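Local structure of proto-oncogene tyrosine-protein kinase receptor Ret (7AMK) at residues I140-R153 and T184-E196. The protein is a receptor tyrosine kinase whose extracellular cadherin-like domains probably help to recognise GDNF bound to its co-receptor GFR alpha 1. The protein carries 4 engineered substitutions. Residues are numbered along the deposited sequence; the frame is centred on the assembly and turned at random.
Sequences ITENREPGALRQLR and TSELVVTAQVDRE. With CA (calcium ion), chain L; CA (calcium ion), chain M.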
loop_
_atom_site.group_PDB
_atom_site.type_symbol
_atom_site.label_atom_id
_atom_site.label_comp_id
_atom_site.label_asym_id
_atom_site.label_seq_id
_atom_site.Cartn_x
_atom_site.Cartn_y
_atom_site.Cartn_z
ATOM N N ILE A 140 -41.495 -7.231 7.413
ATOM C CA ILE A 140 -41.540 -8.676 7.284
ATOM C C ILE A 140 -40.215 -9.114 6.672
ATOM O O ILE A 140 -39.471 -8.315 6.105
ATOM C CB ILE A 140 -42.727 -9.140 6.425
ATOM C CG1 ILE A 140 -42.693 -8.397 5.093
ATOM C CG2 ILE A 140 -44.028 -8.810 7.082
ATOM C CD1 ILE A 140 -43.728 -8.869 4.116
ATOM N N THR A 141 -39.932 -10.401 6.777
ATOM C CA THR A 141 -38.744 -10.949 6.149
ATOM C C THR A 141 -39.133 -11.583 4.821
ATOM O O THR A 141 -40.246 -12.083 4.662
ATOM C CB THR A 141 -38.054 -11.967 7.057
ATOM O OG1 THR A 141 -37.736 -11.335 8.296
ATOM C CG2 THR A 141 -36.737 -12.491 6.416
ATOM N N GLU A 142 -38.213 -11.521 3.859
ATOM C CA GLU A 142 -38.442 -12.140 2.559
ATOM C C GLU A 142 -38.643 -13.655 2.722
ATOM O O GLU A 142 -38.328 -14.244 3.761
ATOM C CB GLU A 142 -37.265 -11.819 1.626
ATOM C CG GLU A 142 -35.945 -12.397 2.096
ATOM C CD GLU A 142 -34.858 -12.390 1.039
ATOM O OE1 GLU A 142 -35.148 -12.231 -0.166
ATOM O OE2 GLU A 142 -33.692 -12.544 1.444
ATOM N N ASN A 143 -39.226 -14.276 1.696
ATOM C CA ASN A 143 -39.360 -15.751 1.609
ATOM C C ASN A 143 -40.149 -16.345 2.779
ATOM O O ASN A 143 -39.804 -17.407 3.302
ATOM C CB ASN A 143 -37.999 -16.446 1.528
ATOM C CG ASN A 143 -37.138 -15.923 0.409
ATOM O OD1 ASN A 143 -37.634 -15.508 -0.632
ATOM N ND2 ASN A 143 -35.825 -15.932 0.623
ATOM N N ARG A 144 -41.213 -15.667 3.198
ATOM C CA ARG A 144 -41.995 -16.092 4.350
ATOM C C ARG A 144 -43.462 -16.239 3.974
ATOM O O ARG A 144 -43.947 -15.631 3.017
ATOM C CB ARG A 144 -41.890 -15.100 5.520
ATOM C CG ARG A 144 -40.562 -15.060 6.199
ATOM C CD ARG A 144 -40.268 -16.367 6.888
ATOM N NE ARG A 144 -39.043 -16.262 7.676
ATOM C CZ ARG A 144 -37.831 -16.516 7.204
ATOM N NH1 ARG A 144 -37.649 -16.907 5.956
ATOM N NH2 ARG A 144 -36.776 -16.377 8.003
ATOM N N GLU A 145 -44.166 -16.990 4.814
ATOM C CA GLU A 145 -45.572 -17.308 4.611
ATOM C C GLU A 145 -46.460 -16.062 4.712
ATOM O O GLU A 145 -46.370 -15.301 5.687
ATOM C CB GLU A 145 -46.010 -18.348 5.650
ATOM C CG GLU A 145 -47.488 -18.280 6.051
ATOM C CD GLU A 145 -48.130 -19.667 6.155
ATOM O OE1 GLU A 145 -47.757 -20.550 5.351
ATOM O OE2 GLU A 145 -49.009 -19.874 7.023
ATOM N N PRO A 146 -47.352 -15.856 3.748
ATOM C CA PRO A 146 -48.311 -14.741 3.831
ATOM C C PRO A 146 -49.125 -14.788 5.118
ATOM O O PRO A 146 -49.299 -15.842 5.737
ATOM C CB PRO A 146 -49.221 -14.956 2.613
ATOM C CG PRO A 146 -48.520 -15.979 1.737
ATOM C CD PRO A 146 -47.603 -16.767 2.617
ATOM N N GLY A 147 -49.640 -13.631 5.516
ATOM C CA GLY A 147 -50.313 -13.559 6.804
ATOM C C GLY A 147 -50.754 -12.152 7.124
ATOM O O GLY A 147 -50.357 -11.178 6.472
ATOM N N ALA A 148 -51.611 -12.065 8.134
ATOM C CA ALA A 148 -52.042 -10.762 8.596
ATOM C C ALA A 148 -50.847 -10.021 9.147
ATOM O O ALA A 148 -49.910 -10.611 9.686
ATOM C CB ALA A 148 -53.128 -10.874 9.663
ATOM N N LEU A 149 -50.889 -8.735 9.006
ATOM C CA LEU A 149 -49.764 -7.891 9.331
ATOM C C LEU A 149 -50.117 -6.814 10.338
ATOM O O LEU A 149 -49.313 -6.512 11.217
ATOM C CB LEU A 149 -49.259 -7.255 8.043
ATOM C CG LEU A 149 -48.059 -6.356 8.093
ATOM C CD1 LEU A 149 -46.895 -7.252 8.430
ATOM C CD2 LEU A 149 -47.907 -5.760 6.708
ATOM N N ARG A 150 -51.293 -6.211 10.217
ATOM C CA ARG A 150 -51.673 -5.129 11.110
ATOM C C ARG A 150 -53.191 -5.078 11.160
ATOM O O ARG A 150 -53.844 -5.136 10.115
ATOM C CB ARG A 150 -51.084 -3.777 10.658
ATOM C CG ARG A 150 -51.680 -2.532 11.390
ATOM C CD ARG A 150 -50.902 -1.243 11.094
ATOM N NE ARG A 150 -49.516 -1.518 11.482
ATOM C CZ ARG A 150 -48.553 -0.624 11.660
ATOM N NH1 ARG A 150 -48.758 0.672 11.443
ATOM N NH2 ARG A 150 -47.355 -1.045 12.066
ATOM N N GLN A 151 -53.737 -5.001 12.377
ATOM C CA GLN A 151 -55.155 -4.718 12.588
ATOM C C GLN A 151 -55.371 -3.230 12.355
ATOM O O GLN A 151 -54.768 -2.399 13.048
ATOM C CB GLN A 151 -55.587 -5.113 14.004
ATOM C CG GLN A 151 -57.051 -4.733 14.434
ATOM C CD GLN A 151 -58.136 -5.123 13.419
ATOM O OE1 GLN A 151 -58.760 -4.261 12.837
ATOM N NE2 GLN A 151 -58.344 -6.413 13.207
ATOM N N LEU A 152 -56.228 -2.897 11.390
ATOM C CA LEU A 152 -56.447 -1.511 10.990
ATOM C C LEU A 152 -57.525 -0.781 11.802
ATOM O O LEU A 152 -57.469 0.447 11.903
ATOM C CB LEU A 152 -56.800 -1.458 9.491
ATOM C CG LEU A 152 -55.621 -1.730 8.555
ATOM C CD1 LEU A 152 -56.003 -1.594 7.081
ATOM C CD2 LEU A 152 -54.459 -0.805 8.907
ATOM N N ARG A 153 -58.510 -1.474 12.371
ATOM C CA ARG A 153 -59.532 -0.799 13.176
ATOM C C ARG A 153 -58.940 -0.200 14.452
ATOM O O ARG A 153 -58.186 -0.856 15.169
ATOM C CB ARG A 153 -60.649 -1.766 13.577
ATOM C CG ARG A 153 -61.675 -2.070 12.502
ATOM C CD ARG A 153 -62.597 -3.242 12.884
ATOM N NE ARG A 153 -61.849 -4.489 13.089
ATOM C CZ ARG A 153 -62.413 -5.677 13.293
ATOM N NH1 ARG A 153 -63.726 -5.823 13.302
ATOM N NH2 ARG A 153 -61.638 -6.749 13.493
ATOM N N THR A 184 -61.885 -9.259 8.782
ATOM C CA THR A 184 -61.219 -8.929 10.031
ATOM C C THR A 184 -60.664 -7.515 10.057
ATOM O O THR A 184 -60.138 -7.099 11.088
ATOM C CB THR A 184 -60.110 -9.940 10.309
ATOM O OG1 THR A 184 -59.149 -9.892 9.243
ATOM C CG2 THR A 184 -60.701 -11.351 10.373
ATOM N N SER A 185 -60.764 -6.766 8.953
ATOM C CA SER A 185 -60.140 -5.444 8.827
ATOM C C SER A 185 -58.618 -5.478 9.014
ATOM O O SER A 185 -58.006 -4.476 9.390
ATOM C CB SER A 185 -60.760 -4.445 9.801
ATOM O OG SER A 185 -62.053 -4.072 9.368
ATOM N N GLU A 186 -57.955 -6.592 8.719
ATOM C CA GLU A 186 -56.499 -6.637 8.856
ATOM C C GLU A 186 -55.812 -6.331 7.529
ATOM O O GLU A 186 -56.224 -6.821 6.489
ATOM C CB GLU A 186 -56.012 -8.003 9.343
ATOM C CG GLU A 186 -56.429 -8.392 10.732
ATOM C CD GLU A 186 -56.408 -9.911 10.940
ATOM O OE1 GLU A 186 -56.790 -10.678 10.016
ATOM O OE2 GLU A 186 -56.008 -10.333 12.042
ATOM N N LEU A 187 -54.724 -5.563 7.576
ATOM C CA LEU A 187 -53.800 -5.539 6.450
ATOM C C LEU A 187 -53.049 -6.862 6.411
ATOM O O LEU A 187 -52.541 -7.319 7.435
ATOM C CB LEU A 187 -52.835 -4.378 6.602
ATOM C CG LEU A 187 -51.740 -4.200 5.561
ATOM C CD1 LEU A 187 -52.323 -3.802 4.177
ATOM C CD2 LEU A 187 -50.765 -3.161 6.094
ATOM N N VAL A 188 -53.006 -7.510 5.249
ATOM C CA VAL A 188 -52.362 -8.815 5.126
ATOM C C VAL A 188 -51.320 -8.784 4.003
ATOM O O VAL A 188 -51.459 -8.050 3.025
ATOM C CB VAL A 188 -53.378 -9.914 4.847
ATOM C CG1 VAL A 188 -54.555 -9.857 5.826
ATOM C CG2 VAL A 188 -53.836 -9.810 3.400
ATOM N N VAL A 189 -50.271 -9.600 4.134
ATOM C CA VAL A 189 -49.350 -9.827 3.028
ATOM C C VAL A 189 -49.799 -11.087 2.312
ATOM O O VAL A 189 -50.020 -12.128 2.944
ATOM C CB VAL A 189 -47.888 -9.918 3.510
ATOM C CG1 VAL A 189 -47.656 -11.103 4.456
ATOM C CG2 VAL A 189 -46.929 -9.976 2.302
ATOM N N THR A 190 -49.985 -10.985 0.993
ATOM C CA THR A 190 -50.662 -12.028 0.241
ATOM C C THR A 190 -49.701 -13.021 -0.414
ATOM O O THR A 190 -50.145 -14.086 -0.846
ATOM C CB THR A 190 -51.574 -11.388 -0.822
ATOM O OG1 THR A 190 -50.825 -10.460 -1.614
ATOM C CG2 THR A 190 -52.735 -10.648 -0.175
ATOM N N ALA A 191 -48.402 -12.727 -0.462
ATOM C CA ALA A 191 -47.432 -13.623 -1.078
ATOM C C ALA A 191 -46.075 -13.490 -0.387
ATOM O O ALA A 191 -45.829 -12.556 0.380
ATOM C CB ALA A 191 -47.294 -13.326 -2.573
ATOM N N GLN A 192 -45.194 -14.456 -0.656
ATOM C CA GLN A 192 -43.794 -14.293 -0.294
ATOM C C GLN A 192 -43.188 -13.194 -1.151
ATOM O O GLN A 192 -43.525 -13.047 -2.334
ATOM C CB GLN A 192 -43.009 -15.598 -0.479
ATOM C CG GLN A 192 -43.500 -16.797 0.352
ATOM C CD GLN A 192 -42.512 -17.963 0.350
ATOM O OE1 GLN A 192 -41.611 -18.028 -0.487
ATOM N NE2 GLN A 192 -42.676 -18.883 1.298
ATOM N N VAL A 193 -42.278 -12.429 -0.565
ATOM C CA VAL A 193 -41.624 -11.341 -1.273
ATOM C C VAL A 193 -40.119 -11.629 -1.347
ATOM O O VAL A 193 -39.613 -12.579 -0.746
ATOM C CB VAL A 193 -41.931 -9.982 -0.614
ATOM C CG1 VAL A 193 -43.429 -9.820 -0.568
ATOM C CG2 VAL A 193 -41.347 -9.912 0.830
ATOM N N ASP A 194 -39.414 -10.812 -2.130
ATOM C CA ASP A 194 -38.000 -11.012 -2.440
ATOM C C ASP A 194 -37.279 -9.714 -2.123
ATOM O O ASP A 194 -37.465 -8.698 -2.812
ATOM C CB ASP A 194 -37.816 -11.445 -3.905
ATOM C CG ASP A 194 -36.330 -11.658 -4.305
ATOM O OD1 ASP A 194 -35.441 -11.669 -3.427
ATOM O OD2 ASP A 194 -36.050 -11.798 -5.517
ATOM N N ARG A 195 -36.490 -9.726 -1.046
ATOM C CA ARG A 195 -35.765 -8.524 -0.662
ATOM C C ARG A 195 -34.915 -8.024 -1.832
ATOM O O ARG A 195 -34.780 -6.814 -2.039
ATOM C CB ARG A 195 -34.908 -8.806 0.575
ATOM C CG ARG A 195 -34.365 -7.557 1.298
ATOM C CD ARG A 195 -33.271 -6.809 0.531
ATOM N NE ARG A 195 -32.123 -7.655 0.235
ATOM C CZ ARG A 195 -30.966 -7.249 -0.283
ATOM N NH1 ARG A 195 -30.724 -5.977 -0.554
ATOM N NH2 ARG A 195 -30.025 -8.149 -0.540
ATOM N N GLU A 196 -34.371 -8.943 -2.633
ATOM C CA GLU A 196 -33.525 -8.566 -3.760
ATOM C C GLU A 196 -34.307 -7.907 -4.889
ATOM O O GLU A 196 -33.713 -7.243 -5.740
ATOM C CB GLU A 196 -32.770 -9.787 -4.306
ATOM C CG GLU A 196 -31.459 -10.117 -3.565
ATOM C CD GLU A 196 -31.671 -10.828 -2.209
ATOM O OE1 GLU A 196 -32.617 -11.644 -2.099
ATOM O OE2 GLU A 196 -30.878 -10.582 -1.264
HETATM CA CA CA L . -34.340 -13.148 -2.084
HETATM CA CA CA M . -31.517 -12.330 0.502
HETATM O O HOH W 1 -41.837 -12.927 2.468
HETATM O O HOH W 2 -44.520 -12.668 2.909
HETATM O O HOH W 3 -33.339 -14.078 -3.981
HETATM O O HOH W 4 -36.325 -14.355 -2.226
#
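The guanidinium of R153 has T184 C and S185 OG over one face and the Q151 amide at its edge, in plane. R153 NE meets Q151 OE1 almost straight (174°) but from above the carbonyl plane, while R153 N reaches the same oxygen in plane, on a lone pair. With CG anti to the backbone N (chi1 174°) and a bend at chi2, Q151 also extends NE2 across to T184 O, 2.9 Å away and within the amide plane. Replacing Q151 by alanine is likely to cost T184 O this donor and R153 NE its acceptor, leaving the guanidinium freer to turn. Farther along, the E186 carboxylate carbon CD lies 3.6 Å from A148 CB.

Strands 147-151 and 186-189 run antiparallel, their axes at 142°. A classic beta bulge interrupts the pairing: L149 and R150 both face L187, whose O accepts from L149 N at 2.7 Å and R150 N at 3.2 Å. Alongside, L149 CD2 packs on L187 CD2 (3.9 Å); I140 CD1 meets V189 CG2.

Beyond the strands the segments converge on the calcium site that, as in cadherins, lies at a junction between consecutive domains. E142 OE1, D194 OD1 and E196 OE1 all bind the same calcium ion, each at 2.3 Å; E142 OE2 and E196 OE2 bind the second, so both glutamates bridge the pair. D231 contributes to the first ion, and D228, E229 and D265 help complete the second. R195 N donates to E142 OE1 from above its carboxylate plane, and D194 OD1 accepts from E196 N in an Asx turn.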